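Local coordinates for ornithine carbamoyltransferase, mitochondrial (Coccidioides immitis, PDB 3SDS), which catalyses the transfer of the carbamoyl group of carbamoyl phosphate to L-ornithine, yielding L-citrulline and phosphate in arginine biosynthesis, at residues Pro145-Leu150 and Ser340-Phe345; Thr153-Gln158 and Glu332-Ala337; Ala161-Ile166 and Leu184-Leu189; Val200-Ala205 and Glu224-Ile229; Leu204-Thr209 and Glu231-Ala236. All blocks are in the same frame, centred on the assembly; numbering follows the deposited sequence.

The five contacts run from the carbamoyl phosphate half of the subunit into the ornithine half. Contacts 1 and 2 share the late helix 327-347, which comes back to strand 146-148 and to the start of helix 156-169; their centres lie about 10 Å apart. Contact 3 uses helix 156-169 further on, and the loop entering strand 190-194. Contacts 4 and 5, centres about 8 Å apart, are successive levels of one interface between helices 199-210 and 227-237. Along the chain contacts 3, 4 and 5 are nested within the loops closed by contacts 1 and 2. Contacts 1-3 thus join the two halves, contact 2 holding residues inferred to bind carbamoyl phosphate, while contacts 4 and 5 are internal to the ornithine domain.

Contact 1. Residues Pro145-Leu150 and Ser340-Phe345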
# COMPACT_ATOMS: atom_id res chain seq x y z
N PRO A 145 18.90 -2.29 -10.42
CA PRO A 145 19.73 -2.07 -9.21
C PRO A 145 19.04 -2.55 -7.91
O PRO A 145 17.86 -2.25 -7.69
CB PRO A 145 19.90 -0.54 -9.17
CG PRO A 145 19.52 -0.04 -10.49
CD PRO A 145 18.74 -1.07 -11.23
N VAL A 146 19.77 -3.28 -7.06
CA VAL A 146 19.27 -3.66 -5.73
C VAL A 146 19.95 -2.80 -4.65
O VAL A 146 21.17 -2.66 -4.66
CB VAL A 146 19.49 -5.20 -5.42
CG1 VAL A 146 18.92 -5.58 -4.07
CG2 VAL A 146 18.87 -6.09 -6.50
N ILE A 147 19.17 -2.23 -3.73
CA ILE A 147 19.73 -1.52 -2.55
C ILE A 147 19.43 -2.31 -1.26
O ILE A 147 18.27 -2.72 -1.02
CB ILE A 147 19.15 -0.10 -2.44
CG1 ILE A 147 19.81 0.83 -3.46
CG2 ILE A 147 19.23 0.48 -1.00
CD1 ILE A 147 18.91 2.01 -3.84
N ASN A 148 20.46 -2.50 -0.43
CA ASN A 148 20.34 -3.26 0.83
C ASN A 148 19.70 -2.47 1.97
O ASN A 148 20.32 -1.59 2.56
CB ASN A 148 21.73 -3.75 1.26
CG ASN A 148 21.68 -4.75 2.42
OD1 ASN A 148 20.60 -5.14 2.89
ND2 ASN A 148 22.86 -5.19 2.87
N ALA A 149 18.46 -2.81 2.31
CA ALA A 149 17.73 -2.11 3.35
C ALA A 149 18.22 -2.46 4.75
O ALA A 149 18.07 -1.67 5.69
CB ALA A 149 16.23 -2.39 3.23
N LEU A 150 18.77 -3.66 4.89
CA LEU A 150 19.32 -4.18 6.15
C LEU A 150 19.52 -5.67 5.99
O LEU A 150 18.63 -6.38 5.55
CB LEU A 150 18.38 -3.90 7.35
CG LEU A 150 18.84 -4.22 8.79
CD1 LEU A 150 18.17 -3.28 9.83
CD2 LEU A 150 18.65 -5.71 9.21
N SER A 340 19.05 10.63 -1.83
CA SER A 340 20.39 10.69 -2.40
C SER A 340 20.77 9.34 -3.04
O SER A 340 21.24 9.30 -4.19
CB SER A 340 21.39 11.05 -1.30
OG SER A 340 22.69 11.22 -1.79
N ALA A 341 20.52 8.26 -2.30
CA ALA A 341 20.92 6.93 -2.75
C ALA A 341 20.12 6.44 -3.96
O ALA A 341 20.71 5.87 -4.90
CB ALA A 341 20.85 5.93 -1.61
N LEU A 342 18.81 6.66 -3.93
CA LEU A 342 17.96 6.28 -5.05
C LEU A 342 18.27 7.12 -6.29
O LEU A 342 18.27 6.56 -7.40
CB LEU A 342 16.46 6.39 -4.71
CG LEU A 342 15.86 5.57 -3.57
CD1 LEU A 342 14.64 6.30 -3.03
CD2 LEU A 342 15.47 4.19 -4.03
N GLU A 343 18.51 8.42 -6.14
CA GLU A 343 18.95 9.21 -7.31
C GLU A 343 20.21 8.63 -7.94
O GLU A 343 20.31 8.53 -9.17
CB GLU A 343 19.21 10.69 -6.97
CG GLU A 343 19.34 11.59 -8.20
CD GLU A 343 20.32 12.74 -8.00
OE1 GLU A 343 20.85 12.87 -6.87
OE2 GLU A 343 20.56 13.51 -8.98
N ALA A 344 21.17 8.26 -7.08
CA ALA A 344 22.47 7.79 -7.54
C ALA A 344 22.40 6.44 -8.26
O ALA A 344 23.02 6.26 -9.33
CB ALA A 344 23.41 7.70 -6.38
N PHE A 345 21.65 5.51 -7.68
CA PHE A 345 21.67 4.13 -8.17
C PHE A 345 20.61 3.85 -9.23
O PHE A 345 20.86 3.08 -10.15
CB PHE A 345 21.66 3.12 -7.02
CG PHE A 345 23.01 2.99 -6.33
CD1 PHE A 345 23.94 2.03 -6.74
CD2 PHE A 345 23.38 3.88 -5.31
CE1 PHE A 345 25.18 1.93 -6.13
CE2 PHE A 345 24.63 3.79 -4.68
CZ PHE A 345 25.54 2.82 -5.10
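I147 and P145 meet one side of the C-terminal helix 327-347, where strand 146-148 forms the outermost strand, within this chain, of the four-stranded parallel sheet in the carbamoyl phosphate domain. Strand 146-148 and helix 340-345 run roughly antiparallel, at 151°, with axes 10.2 Å apart: a helix packing against the edge strand of a parallel sheet, through side chains and with no hydrogen bond between the segments. The closest contacts of I147 are all made by its terminal CD1. Its CG1 stands anti to the carbonyl carbon (chi1 -76°), and the near-extended second torsion (chi2 155°) sends CD1 on toward the helix. There CD1 meets L342 CD2 at 4.1 Å, the two side chains crossing at about a right angle, while F345 CB lies 4.3 Å from the same I147 CD1. The F345 side chain sets out toward the strand, but its end leads away, and the side chain also touches R24 and L26. A341 turns its methyl toward the strand as well; beyond these segments that methyl packs on L157 of helix 156-169. Backbone hydrogen bonds of I147 to I125 and A127 tie the strand into its sheet. At the start of the strand, the pyrrolidine of P145 approaches the helix backbone, its CG lying 3.4 Å from F345 O.

Contact 2. Residues Thr153-Gln158 and Glu332-Ala337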
# COMPACT_ATOMS: atom_id res chain seq x y z
N THR A 153 24.91 -8.37 8.28
CA THR A 153 26.24 -7.77 8.44
C THR A 153 26.37 -6.32 7.92
O THR A 153 27.33 -5.64 8.26
CB THR A 153 27.38 -8.62 7.76
OG1 THR A 153 27.21 -8.63 6.34
CG2 THR A 153 27.41 -10.06 8.27
N PHE A 154 25.44 -5.85 7.08
CA PHE A 154 25.55 -4.48 6.56
C PHE A 154 24.28 -3.66 6.75
O PHE A 154 23.22 -4.23 6.98
CB PHE A 154 25.96 -4.48 5.08
CG PHE A 154 27.18 -5.29 4.80
CD1 PHE A 154 28.41 -4.94 5.37
CD2 PHE A 154 27.12 -6.40 3.96
CE1 PHE A 154 29.57 -5.70 5.13
CE2 PHE A 154 28.28 -7.17 3.69
CZ PHE A 154 29.51 -6.81 4.29
N HIS A 155 24.41 -2.33 6.69
CA HIS A 155 23.27 -1.40 6.73
C HIS A 155 23.68 -0.07 6.08
O HIS A 155 23.72 0.96 6.75
CB HIS A 155 22.78 -1.18 8.17
CG HIS A 155 21.41 -0.58 8.28
ND1 HIS A 155 20.91 0.34 7.38
CD2 HIS A 155 20.44 -0.75 9.21
CE1 HIS A 155 19.69 0.70 7.74
NE2 HIS A 155 19.38 0.05 8.85
N PRO A 156 23.98 -0.08 4.77
CA PRO A 156 24.52 1.11 4.09
C PRO A 156 23.73 2.43 4.30
O PRO A 156 24.35 3.49 4.55
CB PRO A 156 24.50 0.71 2.60
CG PRO A 156 23.64 -0.51 2.52
CD PRO A 156 23.77 -1.20 3.83
N LEU A 157 22.39 2.37 4.22
CA LEU A 157 21.57 3.58 4.37
C LEU A 157 21.79 4.28 5.71
O LEU A 157 21.76 5.51 5.78
CB LEU A 157 20.07 3.30 4.12
CG LEU A 157 19.65 2.93 2.69
CD1 LEU A 157 18.22 2.48 2.66
CD2 LEU A 157 19.85 4.06 1.70
N GLN A 158 22.02 3.50 6.76
CA GLN A 158 22.18 4.05 8.10
C GLN A 158 23.47 4.88 8.24
O GLN A 158 23.46 6.00 8.78
CB GLN A 158 22.12 2.95 9.17
CG GLN A 158 22.11 3.52 10.59
CD GLN A 158 20.82 4.31 10.91
OE1 GLN A 158 19.71 3.88 10.57
NE2 GLN A 158 20.98 5.47 11.57
N GLU A 332 15.31 11.47 11.16
CA GLU A 332 14.87 12.21 9.97
C GLU A 332 15.86 12.17 8.80
O GLU A 332 15.45 12.17 7.63
CB GLU A 332 14.54 13.67 10.33
CG GLU A 332 14.22 14.56 9.11
CD GLU A 332 14.17 16.05 9.39
OE1 GLU A 332 13.97 16.46 10.56
OE2 GLU A 332 14.32 16.82 8.43
N ASN A 333 17.16 12.15 9.11
CA ASN A 333 18.16 12.08 8.04
C ASN A 333 18.09 10.79 7.20
O ASN A 333 18.79 10.67 6.18
CB ASN A 333 19.58 12.32 8.59
CG ASN A 333 19.82 13.78 9.05
OD1 ASN A 333 19.17 14.73 8.58
ND2 ASN A 333 20.77 13.96 9.97
N ARG A 334 17.25 9.83 7.60
CA ARG A 334 17.02 8.64 6.79
C ARG A 334 16.30 9.02 5.49
O ARG A 334 16.60 8.48 4.40
CB ARG A 334 16.23 7.58 7.55
CG ARG A 334 17.06 6.71 8.54
CD ARG A 334 18.18 5.90 7.85
NE ARG A 334 17.69 4.75 7.07
CZ ARG A 334 17.35 3.58 7.62
NH1 ARG A 334 17.44 3.40 8.94
NH2 ARG A 334 16.90 2.57 6.86
N LEU A 335 15.37 9.97 5.60
CA LEU A 335 14.60 10.43 4.45
C LEU A 335 15.55 11.02 3.42
O LEU A 335 15.50 10.64 2.24
CB LEU A 335 13.52 11.43 4.86
CG LEU A 335 12.73 12.16 3.75
CD1 LEU A 335 12.07 11.21 2.74
CD2 LEU A 335 11.69 13.12 4.31
N TRP A 336 16.43 11.92 3.87
CA TRP A 336 17.36 12.63 2.99
C TRP A 336 18.42 11.68 2.39
O TRP A 336 18.77 11.82 1.20
CB TRP A 336 17.96 13.88 3.69
CG TRP A 336 16.87 14.64 4.47
CD1 TRP A 336 16.79 14.80 5.84
CD2 TRP A 336 15.69 15.27 3.93
NE1 TRP A 336 15.66 15.49 6.17
CE2 TRP A 336 14.95 15.78 5.03
CE3 TRP A 336 15.18 15.45 2.63
CZ2 TRP A 336 13.74 16.46 4.86
CZ3 TRP A 336 13.96 16.14 2.46
CH2 TRP A 336 13.26 16.64 3.58
N ALA A 337 18.86 10.69 3.17
CA ALA A 337 19.79 9.69 2.67
C ALA A 337 19.20 8.75 1.60
O ALA A 337 19.87 8.41 0.63
CB ALA A 337 20.35 8.90 3.82
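R334 reaches from helix 327-347 to H155 and Q158, and its flat guanidinium stands nearly perpendicular to the flat group of each. The imidazole of H155 stands on edge over one face of the guanidinium, the two planes 87° apart: H155 CE1 comes within 3.5 Å of R334 NH2, which in turn lies near the plane of the ring. The amide of Q158 is also almost perpendicular to the guanidinium, and its OE1 receives a weak hydrogen bond from R334 NH1, 2.8 Å long but with an N-H...O angle of only 117°. R334 reaches this place by a doubly bent chain; the turn at its third torsion (chi3 -74°) sets NE 4.1 Å from L157 CB. Farther along, the A337 methyl rests near the backbone carbonyl of the other helix, A337 CB 4.2 Å from L157 O. Q158 is bent at its second torsion, which places CD, while its CB lies over one face of the H155 ring, toward the rim.

H155 occupies the N-cap position of helix 156-169, and its backbone N is held by the D203 carboxylate. Outside the segments, Q158 NE2 bonds to D162. H155, Q158, R334 and T80 are all inferred, from related enzymes, to bind carbamoyl phosphate. R334 NH1 has its weak bond to Q158 and NH2 a bond to T80 OG1, two neutral acceptors that orient the guanidinium, consistent with its inferred part in binding that substrate.

Contact 3. Residues Ala161-Ile166 and Leu184-Leu189; sequences ADFLTI and LGLEGL
L186 and F163 are brought together by two ordinary staggered torsions: L186 has CG anti to its carbonyl carbon (chi1 -67°) and a near-extended second torsion (chi2 169°), which carries CD1 out to helix 156-169. That methyl arrives at the rim of the F163 ring, near its plane, with L186 CD1 3.8 Å from F163 CD2. The same methyl serves a second residue, since I166 CG2, placed anti to its own backbone N, lies 4.0 Å from L186 CD1. Two further leucines flank this pair: L184 CD1 comes to 4.4 Å from F163 CD2, and L189 CD2 to 4.1 Å from I166 CG2, where the two side chains slide past each other in opposite directions.

L186 and L189, the ends of a type II turn with G188 at positive phi (94°), both point toward the helix. The loop leads into strand 190-194, first in the chain and central in the ornithine-domain sheet, so the contact joins the linking helix to the entry of that domain. F163 also touches L204, A207 and A208 of helix 199-210. With no hydrogen bond across the two segments, this joint rests on burial of apolar surface and van der Waals contact, which impose little directional constraint.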
# COMPACT_ATOMS: atom_id res chain seq x y z
N ALA A 161 23.07 8.28 6.66
CA ALA A 161 22.33 9.13 7.59
C ALA A 161 23.21 9.62 8.74
O ALA A 161 23.21 10.81 9.07
CB ALA A 161 21.12 8.40 8.13
N ASP A 162 23.95 8.69 9.34
CA ASP A 162 24.76 9.03 10.51
C ASP A 162 25.83 10.06 10.18
O ASP A 162 26.01 11.03 10.94
CB ASP A 162 25.33 7.77 11.17
CG ASP A 162 24.26 6.96 11.86
OD1 ASP A 162 23.10 7.42 11.88
OD2 ASP A 162 24.57 5.85 12.38
N PHE A 163 26.50 9.89 9.05
CA PHE A 163 27.50 10.88 8.64
C PHE A 163 26.91 12.23 8.20
O PHE A 163 27.52 13.26 8.46
CB PHE A 163 28.55 10.31 7.66
CG PHE A 163 29.73 9.71 8.36
CD1 PHE A 163 29.65 8.45 8.95
CD2 PHE A 163 30.91 10.44 8.52
CE1 PHE A 163 30.74 7.91 9.64
CE2 PHE A 163 32.01 9.90 9.23
CZ PHE A 163 31.92 8.64 9.78
N LEU A 164 25.70 12.22 7.62
CA LEU A 164 24.98 13.47 7.37
C LEU A 164 24.80 14.23 8.68
O LEU A 164 24.98 15.45 8.72
CB LEU A 164 23.59 13.22 6.78
CG LEU A 164 22.67 14.44 6.53
CD1 LEU A 164 23.39 15.58 5.77
CD2 LEU A 164 21.41 14.07 5.79
N THR A 165 24.45 13.50 9.73
CA THR A 165 24.13 14.10 11.01
C THR A 165 25.40 14.69 11.60
O THR A 165 25.40 15.83 12.05
CB THR A 165 23.55 13.06 11.98
OG1 THR A 165 22.55 12.29 11.31
CG2 THR A 165 22.93 13.75 13.18
N ILE A 166 26.48 13.91 11.57
CA ILE A 166 27.78 14.33 12.13
C ILE A 166 28.26 15.59 11.40
O ILE A 166 28.61 16.58 12.05
CB ILE A 166 28.83 13.14 12.13
CG1 ILE A 166 28.37 12.00 13.05
CG2 ILE A 166 30.26 13.62 12.52
CD1 ILE A 166 29.05 10.65 12.80
N LEU A 184 34.79 14.89 3.92
CA LEU A 184 33.79 15.75 4.54
C LEU A 184 34.39 16.70 5.59
O LEU A 184 33.66 17.29 6.39
CB LEU A 184 32.70 14.90 5.20
CG LEU A 184 31.82 14.07 4.27
CD1 LEU A 184 30.97 13.12 5.07
CD2 LEU A 184 30.97 14.96 3.38
N GLY A 185 35.71 16.84 5.58
CA GLY A 185 36.42 17.71 6.53
C GLY A 185 36.35 17.28 7.99
O GLY A 185 36.42 18.12 8.87
N LEU A 186 36.23 15.98 8.24
CA LEU A 186 36.04 15.44 9.60
C LEU A 186 37.28 14.77 10.20
O LEU A 186 37.18 14.11 11.24
CB LEU A 186 34.88 14.44 9.61
CG LEU A 186 33.47 14.99 9.36
CD1 LEU A 186 32.46 13.86 9.14
CD2 LEU A 186 33.02 15.95 10.48
N GLU A 187 38.44 14.93 9.57
CA GLU A 187 39.64 14.25 10.01
C GLU A 187 39.99 14.52 11.47
O GLU A 187 39.99 15.67 11.93
CB GLU A 187 40.83 14.59 9.10
CG GLU A 187 40.71 13.98 7.70
CD GLU A 187 40.06 14.93 6.67
OE1 GLU A 187 40.03 14.57 5.46
OE2 GLU A 187 39.57 16.02 7.05
N GLY A 188 40.25 13.44 12.20
CA GLY A 188 40.75 13.52 13.55
C GLY A 188 39.69 13.47 14.62
O GLY A 188 40.00 13.56 15.82
N LEU A 189 38.43 13.34 14.21
CA LEU A 189 37.34 13.08 15.15
C LEU A 189 37.41 11.69 15.79
O LEU A 189 38.03 10.77 15.25
CB LEU A 189 36.00 13.25 14.46
CG LEU A 189 35.24 14.51 14.86
CD1 LEU A 189 36.13 15.77 14.76
CD2 LEU A 189 34.00 14.63 13.99

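Contact 4. Residues Val200-Ala205 and Glu224-Ile229; sequences VLFDLA and EIPSHI
F202, in the regular helix 199-210, and I229, in the first turn of helix 227-237, bring their CA atoms to 6.7 Å, the nearest approach of the two backbones. Residues 224-226 come in as an extended loop; P226 then takes the N-cap position, and its carbonyl accepts the bond from I229 N that opens the helix.

The F202 ring is the centrepiece of the side-chain packing. Its first torsion, with CG anti to the carbonyl carbon (chi1 -54°), directs CG toward the 224-229 segment, and the ring lies against the loop and the first turn. I229 sits over one face in a CH-pi contact: its CG1 is 3.9 Å from the ring centroid and 11° off the normal, almost directly above the centre. The other branch, I229 CG2, lies near the root of the ring, 3.7 Å from F202 CD1 and equally near F202 CB.

Both helices belong to the Rossmann-like ornithine domain, in which helix 199-210 makes the crossover from strand 190-194 to strand 214-218, and helix 227-237 the next one, on to strand 246-249. The interface therefore packs neighbouring crossover helices side by side, close to N199, which is inferred to bind ornithine.

At the outer end of the ring the proline takes over, P226 CD lying 3.5 Å from F202 CZ and the two side chains crossing at about a right angle. I225 and F202 slide past each other in opposite directions, I225 CG2 4.2 Å from F202 CE1. I225 also meets L201, whose CD2 lies 4.4 Å from I225 CG1.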
# COMPACT_ATOMS: atom_id res chain seq x y z
N VAL A 200 25.01 -2.37 12.04
CA VAL A 200 25.13 -0.92 11.98
C VAL A 200 26.56 -0.45 12.23
O VAL A 200 27.13 0.31 11.43
CB VAL A 200 24.14 -0.23 12.94
CG1 VAL A 200 24.59 1.21 13.23
CG2 VAL A 200 22.67 -0.28 12.38
N LEU A 201 27.15 -0.90 13.34
CA LEU A 201 28.56 -0.60 13.63
C LEU A 201 29.48 -0.97 12.46
O LEU A 201 30.32 -0.15 12.04
CB LEU A 201 29.00 -1.31 14.91
CG LEU A 201 30.51 -1.34 15.15
CD1 LEU A 201 31.07 0.07 15.26
CD2 LEU A 201 30.83 -2.14 16.39
N PHE A 202 29.31 -2.17 11.91
CA PHE A 202 30.19 -2.61 10.83
C PHE A 202 30.34 -1.55 9.73
O PHE A 202 31.48 -1.13 9.44
CB PHE A 202 29.76 -3.97 10.27
CG PHE A 202 29.63 -5.06 11.33
CD1 PHE A 202 30.34 -4.98 12.53
CD2 PHE A 202 28.82 -6.16 11.11
CE1 PHE A 202 30.21 -5.95 13.49
CE2 PHE A 202 28.68 -7.14 12.06
CZ PHE A 202 29.38 -7.05 13.26
N ASP A 203 29.22 -1.11 9.15
CA ASP A 203 29.23 -0.12 8.06
C ASP A 203 29.70 1.26 8.50
O ASP A 203 30.43 1.94 7.76
CB ASP A 203 27.87 -0.00 7.37
CG ASP A 203 27.77 -0.82 6.08
OD1 ASP A 203 28.69 -0.81 5.24
OD2 ASP A 203 26.72 -1.45 5.91
N LEU A 204 29.28 1.68 9.70
CA LEU A 204 29.74 2.94 10.29
C LEU A 204 31.28 2.96 10.36
O LEU A 204 31.93 3.92 9.89
CB LEU A 204 29.11 3.14 11.67
CG LEU A 204 29.47 4.32 12.59
CD1 LEU A 204 29.32 5.66 11.88
CD2 LEU A 204 28.61 4.30 13.86
N ALA A 205 31.86 1.88 10.91
CA ALA A 205 33.32 1.68 10.96
C ALA A 205 34.00 1.84 9.59
O ALA A 205 35.00 2.55 9.49
CB ALA A 205 33.68 0.32 11.58
N GLU A 224 32.40 -9.61 20.04
CA GLU A 224 33.35 -8.81 19.29
C GLU A 224 33.04 -8.72 17.80
O GLU A 224 32.24 -9.49 17.26
CB GLU A 224 34.74 -9.40 19.47
CG GLU A 224 35.20 -9.51 20.93
CD GLU A 224 34.92 -10.87 21.57
OE1 GLU A 224 34.13 -11.66 21.02
OE2 GLU A 224 35.52 -11.14 22.64
N ILE A 225 33.67 -7.77 17.13
CA ILE A 225 33.59 -7.66 15.68
C ILE A 225 34.13 -8.95 15.07
O ILE A 225 35.23 -9.39 15.41
CB ILE A 225 34.43 -6.47 15.16
CG1 ILE A 225 33.98 -5.16 15.82
CG2 ILE A 225 34.38 -6.39 13.63
CD1 ILE A 225 34.79 -3.95 15.42
N PRO A 226 33.34 -9.59 14.19
CA PRO A 226 33.81 -10.75 13.41
C PRO A 226 35.03 -10.40 12.55
O PRO A 226 35.07 -9.33 11.94
CB PRO A 226 32.61 -11.07 12.50
CG PRO A 226 31.44 -10.55 13.23
CD PRO A 226 31.91 -9.33 13.98
N SER A 227 36.00 -11.30 12.48
CA SER A 227 37.26 -11.00 11.79
C SER A 227 37.14 -10.79 10.27
O SER A 227 37.99 -10.12 9.68
CB SER A 227 38.33 -12.02 12.14
OG SER A 227 37.89 -13.32 11.85
N HIS A 228 36.09 -11.32 9.65
CA HIS A 228 35.78 -10.94 8.28
C HIS A 228 35.51 -9.42 8.18
O HIS A 228 35.87 -8.79 7.19
CB HIS A 228 34.62 -11.75 7.69
CG HIS A 228 34.23 -11.30 6.31
ND1 HIS A 228 35.05 -11.46 5.21
CD2 HIS A 228 33.13 -10.64 5.86
CE1 HIS A 228 34.47 -10.94 4.15
NE2 HIS A 228 33.31 -10.44 4.51
N ILE A 229 34.88 -8.84 9.21
CA ILE A 229 34.60 -7.41 9.20
C ILE A 229 35.88 -6.60 9.38
O ILE A 229 36.13 -5.64 8.65
CB ILE A 229 33.51 -6.99 10.24
CG1 ILE A 229 32.22 -7.81 10.06
CG2 ILE A 229 33.19 -5.48 10.15
CD1 ILE A 229 31.61 -7.75 8.64

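Contact 5. Residues Leu204-Thr209 and Glu231-Ala236; sequences LAIAAT and ELIQKA
I206 and I233 mark the closest backbone approach, 5.2 Å between CA atoms, of two nearly parallel crossover helices on the Rossmann-like ornithine domain. The segment axes pass 9.0 Å apart at -16°, a shallow angle that lets residues stay in contact along more than a turn.

Apolar contacts carry most of the interface. I206 and I233 lie against each other through their CG1 atoms, 4.1 Å apart. The branches of I206 then divide: its CD1 reaches L232 CB at 4.1 Å, while its CG2, anti to the backbone N, turns to the later turn of the facing helix and meets A236 CB at 4.3 Å. The T209 methyl, CG2, also lies against A236 CB. I233 is shared in the same way, its CD1 reaching back to the methyl of A205, 4.0 Å from A205 CB. L232 also touches F154, tying this pair of helices to the loop before helix 156-169.

The polar element belongs to T209, which packs across I233 at about a right angle, T209 OG1 3.6 Å from I233 CG2. That hydroxyl gives its proton to A205 O at 3.1 Å, tilted 32° from the carbonyl plane, while T209 N reaches the same A205 O from the opposite face.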
# COMPACT_ATOMS: atom_id res chain seq x y z
N LEU A 204 29.28 1.68 9.70
CA LEU A 204 29.74 2.94 10.29
C LEU A 204 31.28 2.96 10.36
O LEU A 204 31.93 3.92 9.89
CB LEU A 204 29.11 3.14 11.67
CG LEU A 204 29.47 4.32 12.59
CD1 LEU A 204 29.32 5.66 11.88
CD2 LEU A 204 28.61 4.30 13.86
N ALA A 205 31.86 1.88 10.91
CA ALA A 205 33.32 1.68 10.96
C ALA A 205 34.00 1.84 9.59
O ALA A 205 35.00 2.55 9.49
CB ALA A 205 33.68 0.32 11.58
N ILE A 206 33.47 1.17 8.56
CA ILE A 206 34.03 1.23 7.19
C ILE A 206 33.98 2.68 6.63
O ILE A 206 34.91 3.13 5.95
CB ILE A 206 33.31 0.21 6.22
CG1 ILE A 206 33.55 -1.24 6.66
CG2 ILE A 206 33.74 0.41 4.77
CD1 ILE A 206 32.73 -2.28 5.89
N ALA A 207 32.88 3.38 6.91
CA ALA A 207 32.71 4.78 6.51
C ALA A 207 33.72 5.68 7.23
O ALA A 207 34.51 6.37 6.58
CB ALA A 207 31.29 5.23 6.77
N ALA A 208 33.70 5.65 8.56
CA ALA A 208 34.66 6.42 9.36
C ALA A 208 36.13 6.28 8.91
O ALA A 208 36.89 7.27 8.89
CB ALA A 208 34.51 6.07 10.83
N THR A 209 36.53 5.05 8.56
CA THR A 209 37.88 4.79 8.06
C THR A 209 38.15 5.59 6.79
O THR A 209 39.16 6.28 6.70
CB THR A 209 38.10 3.30 7.79
OG1 THR A 209 38.02 2.58 9.02
CG2 THR A 209 39.46 3.07 7.21
N GLU A 231 38.69 -7.42 8.45
CA GLU A 231 39.33 -7.52 7.14
C GLU A 231 38.86 -6.47 6.12
O GLU A 231 39.67 -5.96 5.34
CB GLU A 231 39.14 -8.92 6.57
CG GLU A 231 40.10 -9.24 5.44
CD GLU A 231 39.56 -10.27 4.44
OE1 GLU A 231 38.32 -10.33 4.21
OE2 GLU A 231 40.41 -11.01 3.87
N LEU A 232 37.57 -6.15 6.11
CA LEU A 232 37.01 -5.13 5.22
C LEU A 232 37.40 -3.71 5.66
O LEU A 232 37.58 -2.82 4.82
CB LEU A 232 35.49 -5.25 5.11
CG LEU A 232 34.90 -6.45 4.38
CD1 LEU A 232 33.42 -6.55 4.64
CD2 LEU A 232 35.15 -6.38 2.89
N ILE A 233 37.53 -3.50 6.97
CA ILE A 233 37.94 -2.21 7.49
C ILE A 233 39.38 -1.94 7.07
O ILE A 233 39.71 -0.86 6.58
CB ILE A 233 37.85 -2.17 9.01
CG1 ILE A 233 36.38 -2.22 9.44
CG2 ILE A 233 38.53 -0.91 9.56
CD1 ILE A 233 36.13 -2.75 10.82
N GLN A 234 40.21 -2.95 7.24
CA GLN A 234 41.61 -2.86 6.89
C GLN A 234 41.76 -2.60 5.38
O GLN A 234 42.51 -1.71 4.99
CB GLN A 234 42.36 -4.11 7.36
CG GLN A 234 43.86 -3.94 7.53
CD GLN A 234 44.28 -3.23 8.82
OE1 GLN A 234 43.55 -3.22 9.81
NE2 GLN A 234 45.47 -2.63 8.80
N LYS A 235 41.00 -3.32 4.54
CA LYS A 235 41.05 -3.11 3.07
C LYS A 235 40.59 -1.71 2.65
O LYS A 235 41.09 -1.15 1.67
CB LYS A 235 40.23 -4.17 2.31
N ALA A 236 39.64 -1.17 3.41
CA ALA A 236 39.17 0.20 3.23
C ALA A 236 40.27 1.26 3.49
O ALA A 236 40.16 2.40 3.02
CB ALA A 236 37.94 0.47 4.09